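Local coordinates for Alpha/beta hydrolase fold protein (Nakamurella multipartita, PDB 4Y7D) that probably acts as a hydrolase, as expected for a member of the alpha/beta hydrolase fold family, at residues V133-H138 against F227-L233; E234-I238 against A261-I265; V25-G31 against L61-D67; V36-H40 against M52-L56. All blocks are in the same frame, centred on the assembly; numbering follows the deposited sequence.

Interaction 1 (V133-H138 against F227-L233); sequences VSHRYH and FARIDSL
Arg136 and Tyr137 meet Phe227, Ala228 and Ile230 in a loop-to-loop contact at the base of what is probably the helical cap of this alpha/beta hydrolase fold. Residues 133-138 follow strand 124-130. Residues 227-233 lead from helix 217-227 back toward strand 242-247. The chain between them is mostly helix and has no strand, and this is where the fold commonly carries its cap. The contact thus brings together the two ends of this mostly helical stretch. One backbone bond ties them, from Tyr137 N to Phe227 O at 3.0 Å. It is nearly straight at the hydrogen (170°), but the donor sits above the carbonyl plane. Arg136 lies across the other loop. Its chain bends at chi3 (-70°), which turns the guanidinium back over the 228-231 backbone. Ala228 O lies over one face of the group, toward its rim. At the edge, NE donates to Ile230 O at 2.8 Å, and NH2 adds weak bonds to the same oxygen and to Arg229 O. NH2 also forms a long salt bridge with Asp231 OD1, 3.5 Å away, at the solvent-facing side. Ile230 is buried beneath this, against Pro111 of helix 110-119. Its CB rests on Arg136 CA at 3.8 Å, and its CD1 reaches His135 O at 3.7 Å. An alanine at Ile230 lacks that longer branch, and the gap left beneath the His135 carbonyl would probably let the 133-138 loop shift. His135 ND1 donates to Arg136 O, while its NE2 is hydrogen-bonded to Glu256 OE1. Further along, Leu233 presses its CD1 against Ser134 O at 3.5 Å.

Interaction 2 (E234-I238 against A261-I265); sequences ELDRI and AAAQI
Leu235 fits into a hollow formed by Ala261, Gln264 and Ile265 at the end of helix 255-264. This helix makes the crossover between strands 242-247 and 269-273 of the sheet. The partner, residues 234-238, contains a short 3-10 turn at 235-237 in the loop that leads into strand 242-247. Leu235 enters the hollow with two parts of its side chain. CD2 sits on the small Ala261 CB at 3.6 Å, and CB lies against Gln264 CB at the same distance. Ile265 is the first residue to leave helical geometry, and it forms the third wall. Its CG1, anti to its own carbonyl carbon (chi1 -61°), packs on Leu235 O at 3.6 Å. The extended chi2 carries CD1 onward to Ile238 CD1, 3.7 Å away. Ile238 and Ile265 meet at a slant, and their CG2 methyls also touch at 3.8 Å. Tyr114 of helix 110-119 also packs against Leu235, Ile238 and Ala261. A serine in place of Ile265 keeps neither the CD1 nor the CG2 contact, and Ile238 would probably be left facing a gap. Toward the surface, Asp236 CA points its hydrogen at Gln264 O, with 3.2 Å between the two atoms. In the Asp236 conformer described, one of two, a water donates to both Asp236 OD1 and Gln264 OE1. No direct hydrogen bond joins the segments. The fit therefore depends mainly on buried hydrocarbon surfaces, with a water-mediated polar link at the outer edge.

Interaction 3 (V25-G31 against L61-D67); sequences VDCVIVG and LRAIVVD
Strands 23-31 and 62-66 pair antiparallel in the central sheet of the alpha/beta hydrolase fold, with Val28 opposite Val65 and Val30 opposite Ala63. These are the two hydrogen-bonded pairs. In the first, Val28 N to Val65 O and Val65 N to Val28 O are both 2.9 Å. In the second, Ala63 N meets Val30 O at 2.8 Å, nearly along the C=O axis. One face of the pair carries Cys27, Ile29, Ile64 and Val66. On it, the Ile29 and Ile64 side chains run alongside each other, with CD1 of Ile29 4.1 Å from CG1 of Ile64, and Ile64 and Val66 pack on Leu92 of helix 82-95. The other face carries Val28, Val30, Ala63 and Val65 and looks to helix 46-58, where Val30 CG1 touches Ala63 CB at 4.0 Å. Gly31 has a positive phi (87°), and a side chain there would run into Leu61 O. At the other end, Asp67 N donates to Asp26 O. The two carboxylates have outside partners: Asp26 OD1 is hydrogen-bonded to Thr17 OG1 and Asp67 OD1 to the backbone N of His46. Their OD2 atoms stay 4.7 Å apart, and one water donates to both, at 2.7 Å from Asp26 OD2 and 2.7 Å from Asp67 OD2.

Interaction 4 (V36-H40 against M52-L56); sequences VLVVH and MARFL
With chi1 at -179°, Val38 spreads its two methyls toward helix 46-58, CG1 for Met52 and CG2 for Ala53 and Leu56. Met52, present as selenomethionine, bends at chi3 (58°). That turn brings its terminal CE to Val38 CG1 at 3.9 Å and to Val39 O at 3.6 Å. The selenium itself comes to 3.9 Å from His40 CA, just past the strand. The Val38 and Met52 side chains run alongside in opposite senses, so Met52 CB also lies near Val38 CG1. Strand 35-39 and helix 46-58 are the first two elements of a beta-alpha-beta unit completed by strand 62-66. They run roughly antiparallel, at 158°, with the segment axes 9.8 Å apart. This is how the fold lays a helix along one face of its sheet. Residue His40 opens a His-Gly-x-Pro sequence, which in many relatives leads into the oxyanion hole. Here its ring meets Tyr71 edge-to-face, and its backbone oxygen accepts from Arg68. At the far end of the contact, Leu56 reaches CD1 to Val36 CG1 at 3.8 Å, and the two side chains meet nearly perpendicular. The same CD1 touches Val38 CG2 at 4.1 Å. Leu104 of strand 101-106 packs against both Val36 and Leu56. Ala53, small and pointing at the strand, sets its CB 4.1 Å from Val38 CG2.

Interactions 3 and 4 are buried contacts on or against the central sheet, their centres 8 Å apart. They meet at strands 62-66 and 35-39, neighbours in the sheet, probably joined by Ile64 N to Val36 O. Their chemistry differs. Interaction 3 is chiefly a backbone ladder, while interaction 4 is mainly apolar side-chain packing without a hydrogen bond between the segments. Interactions 1 and 2 lie farther out and follow each other along the chain. They touch where Ser134 meets Leu235 and Ala261. Interaction 1 is partly exposed and uses a charged arginine on backbone oxygens. Interaction 2 is more buried and relies on aliphatic fit. Nearest atoms of interactions 2 and 3 are about 17 Å apart.

Interaction 1 (V133-H138 against F227-L233)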
loop_
_atom_site.group_PDB
_atom_site.type_symbol
_atom_site.label_atom_id
_atom_site.label_comp_id
_atom_site.label_asym_id
_atom_site.label_seq_id
_atom_site.Cartn_x
_atom_site.Cartn_y
_atom_site.Cartn_z
ATOM N N VAL A 133 0.326 0.487 8.665
ATOM C CA VAL A 133 0.089 -0.134 9.932
ATOM C C VAL A 133 1.414 -0.642 10.540
ATOM O O VAL A 133 2.061 -1.519 9.993
ATOM C CB VAL A 133 -0.943 -1.267 9.819
ATOM C CG1 VAL A 133 -1.100 -2.011 11.136
ATOM C CG2 VAL A 133 -2.306 -0.740 9.376
ATOM N N SER A 134 1.729 -0.124 11.716
ATOM C CA SER A 134 3.050 -0.302 12.355
ATOM C C SER A 134 2.951 -0.966 13.725
ATOM O O SER A 134 3.998 -1.241 14.374
ATOM C CB SER A 134 3.758 1.048 12.466
ATOM O OG SER A 134 2.971 1.959 13.240
ATOM N N HIS A 135 1.718 -1.249 14.170
ATOM C CA HIS A 135 1.500 -1.935 15.421
ATOM C C HIS A 135 0.084 -2.472 15.404
ATOM O O HIS A 135 -0.571 -2.402 14.380
ATOM C CB HIS A 135 1.807 -1.064 16.663
ATOM C CG HIS A 135 0.932 0.159 16.836
ATOM N ND1 HIS A 135 -0.416 0.089 17.120
ATOM C CD2 HIS A 135 1.242 1.484 16.824
ATOM C CE1 HIS A 135 -0.898 1.321 17.264
ATOM N NE2 HIS A 135 0.087 2.180 17.062
ATOM N N ARG A 136 -0.346 -3.147 16.470
ATOM C CA ARG A 136 -1.664 -3.739 16.503
ATOM C C ARG A 136 -2.732 -2.740 16.027
ATOM O O ARG A 136 -2.738 -1.573 16.423
ATOM C CB ARG A 136 -2.031 -4.240 17.893
ATOM C CG ARG A 136 -3.338 -5.020 17.944
ATOM C CD ARG A 136 -3.551 -5.685 19.311
ATOM N NE ARG A 136 -2.603 -6.785 19.517
ATOM C CZ ARG A 136 -2.766 -7.723 20.476
ATOM N NH1 ARG A 136 -3.788 -7.681 21.311
ATOM N NH2 ARG A 136 -1.897 -8.728 20.598
ATOM N N TYR A 137 -3.663 -3.249 15.231
ATOM C CA TYR A 137 -4.696 -2.426 14.615
ATOM C C TYR A 137 -5.993 -3.167 14.608
ATOM O O TYR A 137 -6.026 -4.361 14.288
ATOM C CB TYR A 137 -4.340 -2.046 13.189
ATOM C CG TYR A 137 -5.536 -1.599 12.355
ATOM C CD1 TYR A 137 -5.901 -0.257 12.281
ATOM C CD2 TYR A 137 -6.296 -2.521 11.649
ATOM C CE1 TYR A 137 -7.006 0.162 11.526
ATOM C CE2 TYR A 137 -7.400 -2.126 10.894
ATOM C CZ TYR A 137 -7.739 -0.786 10.819
ATOM O OH TYR A 137 -8.834 -0.427 10.071
ATOM N N HIS A 138 -7.069 -2.464 14.982
ATOM C CA HIS A 138 -8.438 -3.034 14.966
ATOM C C HIS A 138 -9.342 -2.326 13.947
ATOM O O HIS A 138 -9.468 -1.102 13.941
ATOM C CB HIS A 138 -9.030 -2.910 16.330
ATOM C CG HIS A 138 -8.352 -3.777 17.327
ATOM N ND1 HIS A 138 -8.534 -5.138 17.356
ATOM C CD2 HIS A 138 -7.444 -3.488 18.284
ATOM C CE1 HIS A 138 -7.813 -5.640 18.341
ATOM N NE2 HIS A 138 -7.121 -4.660 18.898
ATOM N N PHE A 227 -3.780 -8.410 11.992
ATOM C CA PHE A 227 -3.405 -7.085 12.503
ATOM C C PHE A 227 -3.916 -6.883 13.920
ATOM O O PHE A 227 -3.279 -6.177 14.704
ATOM C CB PHE A 227 -3.913 -5.937 11.616
ATOM C CG PHE A 227 -3.406 -5.958 10.195
ATOM C CD1 PHE A 227 -2.420 -6.823 9.789
ATOM C CD2 PHE A 227 -3.922 -5.087 9.287
ATOM C CE1 PHE A 227 -1.960 -6.824 8.479
ATOM C CE2 PHE A 227 -3.501 -5.098 7.969
ATOM C CZ PHE A 227 -2.528 -5.977 7.581
ATOM N N ALA A 228 -5.057 -7.488 14.261
ATOM C CA ALA A 228 -5.590 -7.454 15.607
ATOM C C ALA A 228 -4.775 -8.265 16.627
ATOM O O ALA A 228 -5.015 -8.170 17.843
ATOM C CB ALA A 228 -7.058 -7.942 15.611
ATOM N N ARG A 229 -3.861 -9.094 16.126
ATOM C CA ARG A 229 -3.043 -9.954 16.968
ATOM C C ARG A 229 -1.564 -9.555 17.042
ATOM O O ARG A 229 -0.787 -10.207 17.747
ATOM C CB ARG A 229 -3.077 -11.393 16.437
ATOM C CG ARG A 229 -4.364 -12.152 16.653
ATOM C CD ARG A 229 -4.175 -13.523 15.992
ATOM N NE ARG A 229 -5.427 -14.075 15.505
ATOM C CZ ARG A 229 -6.326 -14.724 16.264
ATOM N NH1 ARG A 229 -6.126 -14.891 17.575
ATOM N NH2 ARG A 229 -7.450 -15.204 15.709
ATOM N N ILE A 230 -1.166 -8.478 16.369
ATOM C CA ILE A 230 0.230 -8.052 16.430
ATOM C C ILE A 230 0.687 -7.801 17.863
ATOM O O ILE A 230 0.048 -7.089 18.642
ATOM C CB ILE A 230 0.471 -6.798 15.565
ATOM C CG1 ILE A 230 0.264 -7.113 14.102
ATOM C CG2 ILE A 230 1.876 -6.243 15.780
ATOM C CD1 ILE A 230 0.138 -5.854 13.247
ATOM N N ASP A 231 1.813 -8.410 18.218
ATOM C CA ASP A 231 2.451 -8.209 19.529
ATOM C C ASP A 231 3.403 -7.016 19.385
ATOM O O ASP A 231 3.111 -5.909 19.825
ATOM C CB ASP A 231 3.159 -9.548 19.926
ATOM C CG ASP A 231 2.150 -10.711 20.116
ATOM O OD1 ASP A 231 1.105 -10.453 20.736
ATOM O OD2 ASP A 231 2.356 -11.858 19.608
ATOM N N SER A 232 4.510 -7.226 18.676
ATOM C CA SER A 232 5.357 -6.149 18.198
ATOM C C SER A 232 5.898 -6.546 16.853
ATOM O O SER A 232 6.299 -7.674 16.664
ATOM C CB SER A 232 6.550 -5.866 19.123
ATOM O OG SER A 232 7.350 -4.783 18.622
ATOM N N LEU A 233 6.025 -5.592 15.945
ATOM C CA LEU A 233 6.721 -5.812 14.670
ATOM C C LEU A 233 8.245 -5.542 14.753
ATOM O O LEU A 233 8.980 -5.803 13.786
ATOM C CB LEU A 233 6.097 -4.947 13.584
ATOM C CG LEU A 233 4.611 -5.155 13.309
ATOM C CD1 LEU A 233 4.128 -4.064 12.327
ATOM C CD2 LEU A 233 4.367 -6.528 12.786
#

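Interaction 2 (E234-I238 against A261-I265)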
loop_
_atom_site.group_PDB
_atom_site.type_symbol
_atom_site.label_atom_id
_atom_site.label_comp_id
_atom_site.label_asym_id
_atom_site.label_seq_id
_atom_site.Cartn_x
_atom_site.Cartn_y
_atom_site.Cartn_z
ATOM N N GLU A 234 8.712 -5.004 15.876
ATOM C CA GLU A 234 10.130 -4.782 16.132
ATOM C C GLU A 234 10.763 -3.823 15.136
ATOM O O GLU A 234 11.865 -4.078 14.596
ATOM C CB GLU A 234 10.886 -6.098 16.135
ATOM C CG GLU A 234 10.270 -7.197 17.020
ATOM C CD GLU A 234 11.169 -8.434 17.051
ATOM O OE1 GLU A 234 11.494 -9.017 16.002
ATOM O OE2 GLU A 234 11.580 -8.773 18.169
ATOM N N LEU A 235 10.081 -2.704 14.895
ATOM C CA LEU A 235 10.619 -1.714 13.976
ATOM C C LEU A 235 11.955 -1.159 14.436
ATOM O O LEU A 235 12.743 -0.673 13.631
ATOM C CB LEU A 235 9.616 -0.584 13.810
ATOM C CG LEU A 235 8.573 -0.755 12.706
ATOM C CD1 LEU A 235 7.655 -1.918 12.950
ATOM C CD2 LEU A 235 7.758 0.521 12.594
ATOM N N ASP A 236 12.268 -1.223 15.706
ATOM C CA ASP A 236 13.540 -0.695 16.196
ATOM C C ASP A 236 14.733 -1.468 15.666
ATOM O O ASP A 236 15.853 -0.985 15.733
ATOM C CB ASP A 236 13.543 -0.688 17.724
ATOM C CG ASP A 236 13.225 -2.050 18.316
ATOM O OD1 ASP A 236 12.076 -2.511 18.244
ATOM O OD2 ASP A 236 14.152 -2.678 18.850
ATOM N N ARG A 237 14.494 -2.662 15.124
ATOM C CA ARG A 237 15.559 -3.462 14.503
ATOM C C ARG A 237 15.946 -2.946 13.102
ATOM O O ARG A 237 16.992 -3.331 12.548
ATOM C CB ARG A 237 15.123 -4.930 14.371
ATOM C CG ARG A 237 14.924 -5.652 15.700
ATOM C CD ARG A 237 14.335 -7.040 15.489
ATOM N NE ARG A 237 15.247 -7.956 14.779
ATOM C CZ ARG A 237 14.960 -9.213 14.405
ATOM N NH1 ARG A 237 13.781 -9.770 14.653
ATOM N NH2 ARG A 237 15.869 -9.929 13.760
ATOM N N ILE A 238 15.110 -2.111 12.517
ATOM C CA ILE A 238 15.298 -1.683 11.112
ATOM C C ILE A 238 16.452 -0.721 10.968
ATOM O O ILE A 238 16.514 0.285 11.693
ATOM C CB ILE A 238 13.981 -1.091 10.542
ATOM C CG1 ILE A 238 12.892 -2.154 10.530
ATOM C CG2 ILE A 238 14.176 -0.442 9.172
ATOM C CD1 ILE A 238 11.531 -1.587 10.133
ATOM N N ALA A 261 6.252 4.787 14.066
ATOM C CA ALA A 261 7.198 4.113 13.189
ATOM C C ALA A 261 8.475 4.937 13.072
ATOM O O ALA A 261 9.560 4.377 13.232
ATOM C CB ALA A 261 6.574 3.840 11.831
ATOM N N ALA A 262 8.346 6.257 12.864
ATOM C CA ALA A 262 9.511 7.106 12.745
ATOM C C ALA A 262 10.333 7.137 14.037
ATOM O O ALA A 262 11.572 7.172 13.990
ATOM C CB ALA A 262 9.138 8.488 12.288
ATOM N N ALA A 263 9.651 7.046 15.195
ATOM C CA ALA A 263 10.323 7.061 16.481
ATOM C C ALA A 263 11.072 5.786 16.715
ATOM O O ALA A 263 12.040 5.773 17.461
ATOM C CB ALA A 263 9.306 7.323 17.596
ATOM N N GLN A 264 10.631 4.692 16.101
ATOM C CA GLN A 264 11.299 3.392 16.283
ATOM C C GLN A 264 12.505 3.214 15.363
ATOM O O GLN A 264 13.448 2.512 15.720
ATOM C CB GLN A 264 10.377 2.209 16.001
ATOM C CG GLN A 264 9.118 2.150 16.858
ATOM C CD GLN A 264 9.403 2.485 18.307
ATOM O OE1 GLN A 264 10.061 1.724 19.011
ATOM N NE2 GLN A 264 8.956 3.673 18.741
ATOM N N ILE A 265 12.414 3.754 14.155
ATOM C CA ILE A 265 13.417 3.475 13.113
ATOM C C ILE A 265 14.459 4.575 13.133
ATOM O O ILE A 265 14.219 5.693 12.690
ATOM C CB ILE A 265 12.769 3.356 11.727
ATOM C CG1 ILE A 265 11.761 2.186 11.752
ATOM C CG2 ILE A 265 13.847 3.057 10.685
ATOM C CD1 ILE A 265 10.888 2.079 10.510
HETATM O O HOH W 1 9.652 -1.047 18.510
#

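Interaction 3 (V25-G31 against L61-D67)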
loop_
_atom_site.group_PDB
_atom_site.type_symbol
_atom_site.label_atom_id
_atom_site.label_comp_id
_atom_site.label_asym_id
_atom_site.label_seq_id
_atom_site.Cartn_x
_atom_site.Cartn_y
_atom_site.Cartn_z
ATOM N N VAL A 25 3.773 -17.376 -5.401
ATOM C CA VAL A 25 3.342 -15.980 -5.213
ATOM C C VAL A 25 3.174 -15.355 -6.571
ATOM O O VAL A 25 4.045 -15.522 -7.459
ATOM C CB VAL A 25 4.288 -15.134 -4.284
ATOM C CG1 VAL A 25 5.667 -14.950 -4.899
ATOM C CG2 VAL A 25 3.716 -13.765 -3.951
ATOM N N ASP A 26 2.053 -14.651 -6.783
ATOM C CA ASP A 26 1.859 -13.954 -8.035
ATOM C C ASP A 26 2.416 -12.548 -7.954
ATOM O O ASP A 26 2.327 -11.862 -6.905
ATOM C CB ASP A 26 0.367 -13.918 -8.398
ATOM C CG ASP A 26 -0.131 -15.210 -8.981
ATOM O OD1 ASP A 26 0.600 -16.249 -9.033
ATOM O OD2 ASP A 26 -1.295 -15.186 -9.445
ATOM N N CYS A 27 2.903 -12.070 -9.083
ATOM C CA CYS A 27 3.395 -10.713 -9.149
ATOM C C CYS A 27 3.351 -10.171 -10.559
ATOM O O CYS A 27 3.168 -10.915 -11.512
ATOM C CB CYS A 27 4.784 -10.595 -8.520
ATOM S SG CYS A 27 6.031 -11.486 -9.396
ATOM N N VAL A 28 3.524 -8.856 -10.699
ATOM C CA VAL A 28 3.694 -8.217 -11.974
ATOM C C VAL A 28 5.032 -7.528 -11.886
ATOM O O VAL A 28 5.327 -6.828 -10.919
ATOM C CB VAL A 28 2.561 -7.206 -12.274
ATOM C CG1 VAL A 28 2.752 -6.515 -13.607
ATOM C CG2 VAL A 28 1.204 -7.896 -12.228
ATOM N N ILE A 29 5.782 -7.696 -12.954
ATOM C CA ILE A 29 7.147 -7.239 -13.083
ATOM C C ILE A 29 7.076 -6.134 -14.147
ATOM O O ILE A 29 6.713 -6.407 -15.283
ATOM C CB ILE A 29 8.027 -8.396 -13.640
ATOM C CG1 ILE A 29 8.091 -9.604 -12.678
ATOM C CG2 ILE A 29 9.409 -7.922 -13.988
ATOM C CD1 ILE A 29 8.789 -9.365 -11.379
ATOM N N VAL A 30 7.396 -4.894 -13.768
ATOM C CA VAL A 30 7.276 -3.793 -14.690
ATOM C C VAL A 30 8.390 -2.760 -14.505
ATOM O O VAL A 30 8.852 -2.534 -13.399
ATOM C CB VAL A 30 5.902 -3.129 -14.534
ATOM C CG1 VAL A 30 5.707 -2.476 -13.177
ATOM C CG2 VAL A 30 5.699 -2.101 -15.621
ATOM N N GLY A 31 8.772 -2.116 -15.605
ATOM C CA GLY A 31 9.781 -1.057 -15.564
ATOM C C GLY A 31 11.210 -1.584 -15.679
ATOM O O GLY A 31 11.456 -2.775 -15.926
ATOM N N LEU A 61 12.785 3.308 -12.131
ATOM C CA LEU A 61 12.975 2.137 -11.278
ATOM C C LEU A 61 12.095 0.991 -11.797
ATOM O O LEU A 61 11.151 1.218 -12.593
ATOM C CB LEU A 61 12.648 2.457 -9.808
ATOM C CG LEU A 61 13.597 3.490 -9.146
ATOM C CD1 LEU A 61 13.064 4.896 -9.331
ATOM C CD2 LEU A 61 13.709 3.207 -7.651
ATOM N N ARG A 62 12.406 -0.251 -11.384
ATOM C CA ARG A 62 11.593 -1.374 -11.763
ATOM C C ARG A 62 10.809 -1.786 -10.553
ATOM O O ARG A 62 11.301 -1.667 -9.433
ATOM C CB ARG A 62 12.376 -2.537 -12.407
ATOM C CG ARG A 62 13.020 -3.558 -11.525
ATOM C CD ARG A 62 13.794 -4.583 -12.406
ATOM N NE ARG A 62 14.628 -5.586 -11.697
ATOM C CZ ARG A 62 14.207 -6.809 -11.296
ATOM N NH1 ARG A 62 12.957 -7.213 -11.484
ATOM N NH2 ARG A 62 15.059 -7.657 -10.719
ATOM N N ALA A 63 9.565 -2.213 -10.752
ATOM C CA ALA A 63 8.722 -2.632 -9.627
ATOM C C ALA A 63 8.398 -4.123 -9.676
ATOM O O ALA A 63 8.194 -4.695 -10.762
ATOM C CB ALA A 63 7.461 -1.824 -9.637
ATOM N N ILE A 64 8.366 -4.741 -8.498
ATOM C CA ILE A 64 7.967 -6.093 -8.299
ATOM C C ILE A 64 6.690 -5.967 -7.465
ATOM O O ILE A 64 6.758 -5.685 -6.291
ATOM C CB ILE A 64 9.078 -6.909 -7.572
ATOM C CG1 ILE A 64 10.361 -6.927 -8.421
ATOM C CG2 ILE A 64 8.608 -8.334 -7.255
ATOM C CD1 ILE A 64 11.611 -7.200 -7.618
ATOM N N VAL A 65 5.536 -6.136 -8.102
ATOM C CA VAL A 65 4.254 -5.808 -7.444
ATOM C C VAL A 65 3.583 -7.125 -7.102
ATOM O O VAL A 65 3.189 -7.861 -8.026
ATOM C CB VAL A 65 3.342 -5.062 -8.435
ATOM C CG1 VAL A 65 1.972 -4.799 -7.817
ATOM C CG2 VAL A 65 4.031 -3.825 -9.025
ATOM N N VAL A 66 3.538 -7.470 -5.815
ATOM C CA VAL A 66 2.973 -8.752 -5.416
ATOM C C VAL A 66 1.483 -8.698 -5.223
ATOM O O VAL A 66 0.940 -7.628 -4.942
ATOM C CB VAL A 66 3.554 -9.246 -4.059
ATOM C CG1 VAL A 66 4.951 -9.789 -4.283
ATOM C CG2 VAL A 66 3.550 -8.144 -3.004
ATOM N N ASP A 67 0.855 -9.866 -5.330
ATOM C CA ASP A 67 -0.429 -10.164 -4.698
ATOM C C ASP A 67 -0.079 -10.847 -3.373
ATOM O O ASP A 67 0.538 -11.901 -3.370
ATOM C CB ASP A 67 -1.280 -11.083 -5.554
ATOM C CG ASP A 67 -1.949 -10.382 -6.701
ATOM O OD1 ASP A 67 -2.685 -9.413 -6.425
ATOM O OD2 ASP A 67 -1.784 -10.791 -7.894
HETATM O O HOH W 2 -2.834 -13.069 -8.922
#

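Interaction 4 (V36-H40 against M52-L56)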
loop_
_atom_site.group_PDB
_atom_site.type_symbol
_atom_site.label_atom_id
_atom_site.label_comp_id
_atom_site.label_asym_id
_atom_site.label_seq_id
_atom_site.Cartn_x
_atom_site.Cartn_y
_atom_site.Cartn_z
ATOM N N VAL A 36 12.247 -2.307 -6.841
ATOM C CA VAL A 36 11.447 -2.011 -5.648
ATOM C C VAL A 36 10.313 -3.006 -5.514
ATOM O O VAL A 36 9.525 -3.176 -6.452
ATOM C CB VAL A 36 10.832 -0.610 -5.780
ATOM C CG1 VAL A 36 10.053 -0.248 -4.520
ATOM C CG2 VAL A 36 11.920 0.393 -6.093
ATOM N N LEU A 37 10.239 -3.644 -4.353
ATOM C CA LEU A 37 9.115 -4.479 -4.011
ATOM C C LEU A 37 7.986 -3.565 -3.532
ATOM O O LEU A 37 8.195 -2.740 -2.667
ATOM C CB LEU A 37 9.463 -5.446 -2.903
ATOM C CG LEU A 37 8.320 -6.285 -2.308
ATOM C CD1 LEU A 37 7.898 -7.363 -3.311
ATOM C CD2 LEU A 37 8.739 -6.822 -0.966
ATOM N N VAL A 38 6.830 -3.660 -4.168
ATOM C CA VAL A 38 5.665 -2.770 -3.916
ATOM C C VAL A 38 4.584 -3.640 -3.251
ATOM O O VAL A 38 4.169 -4.655 -3.841
ATOM C CB VAL A 38 5.155 -2.201 -5.229
ATOM C CG1 VAL A 38 3.986 -1.265 -4.994
ATOM C CG2 VAL A 38 6.258 -1.422 -5.896
ATOM N N VAL A 39 4.147 -3.223 -2.074
ATOM C CA VAL A 39 3.320 -4.052 -1.199
ATOM C C VAL A 39 1.994 -3.344 -0.882
ATOM O O VAL A 39 1.927 -2.319 -0.178
ATOM C CB VAL A 39 4.078 -4.358 0.094
ATOM C CG1 VAL A 39 3.295 -5.379 0.913
ATOM C CG2 VAL A 39 5.524 -4.827 -0.184
ATOM N N HIS A 40 0.929 -3.897 -1.437
ATOM C CA HIS A 40 -0.413 -3.329 -1.330
ATOM C C HIS A 40 -1.040 -3.452 0.069
ATOM O O HIS A 40 -0.665 -4.291 0.913
ATOM C CB HIS A 40 -1.346 -3.965 -2.420
ATOM C CG HIS A 40 -1.670 -5.385 -2.172
ATOM N ND1 HIS A 40 -2.567 -5.788 -1.200
ATOM C CD2 HIS A 40 -1.264 -6.523 -2.803
ATOM C CE1 HIS A 40 -2.670 -7.104 -1.219
ATOM N NE2 HIS A 40 -1.894 -7.571 -2.171
HETATM N N MSE A 52 0.034 2.146 -7.315
HETATM C CA MSE A 52 1.069 2.657 -6.394
HETATM C C MSE A 52 2.440 2.826 -7.096
HETATM O O MSE A 52 3.176 3.768 -6.800
HETATM C CB MSE A 52 1.266 1.726 -5.215
HETATM C CG MSE A 52 0.074 1.652 -4.255
HETATM SE SE MSE A 52 0.317 0.125 -2.994
HETATM C CE MSE A 52 2.011 0.618 -2.212
ATOM N N ALA A 53 2.770 1.887 -7.992
ATOM C CA ALA A 53 4.093 1.787 -8.613
ATOM C C ALA A 53 4.273 2.706 -9.791
ATOM O O ALA A 53 5.425 2.871 -10.252
ATOM C CB ALA A 53 4.365 0.375 -9.079
ATOM N N ARG A 54 3.205 3.278 -10.356
ATOM C CA ARG A 54 3.435 4.038 -11.606
ATOM C C ARG A 54 4.490 5.122 -11.489
ATOM O O ARG A 54 5.286 5.330 -12.435
ATOM C CB ARG A 54 2.161 4.686 -12.170
ATOM C CG ARG A 54 1.197 3.719 -12.826
ATOM C CD ARG A 54 0.097 4.517 -13.558
ATOM N NE ARG A 54 -0.793 3.542 -14.148
ATOM C CZ ARG A 54 -1.921 3.080 -13.585
ATOM N NH1 ARG A 54 -2.391 3.584 -12.448
ATOM N NH2 ARG A 54 -2.625 2.156 -14.237
ATOM N N PHE A 55 4.499 5.859 -10.389
ATOM C CA PHE A 55 5.488 6.949 -10.278
ATOM C C PHE A 55 6.940 6.407 -10.300
ATOM O O PHE A 55 7.855 7.081 -10.758
ATOM C CB PHE A 55 5.220 7.833 -9.044
ATOM C CG PHE A 55 5.747 7.266 -7.749
ATOM C CD1 PHE A 55 5.025 6.303 -7.029
ATOM C CD2 PHE A 55 6.953 7.723 -7.204
ATOM C CE1 PHE A 55 5.503 5.803 -5.832
ATOM C CE2 PHE A 55 7.412 7.235 -6.002
ATOM C CZ PHE A 55 6.678 6.267 -5.305
ATOM N N LEU A 56 7.150 5.194 -9.791
ATOM C CA LEU A 56 8.467 4.587 -9.738
ATOM C C LEU A 56 8.947 4.242 -11.133
ATOM O O LEU A 56 10.094 4.555 -11.532
ATOM C CB LEU A 56 8.422 3.318 -8.872
ATOM C CG LEU A 56 8.236 3.537 -7.370
ATOM C CD1 LEU A 56 8.048 2.192 -6.669
ATOM C CD2 LEU A 56 9.357 4.293 -6.685
#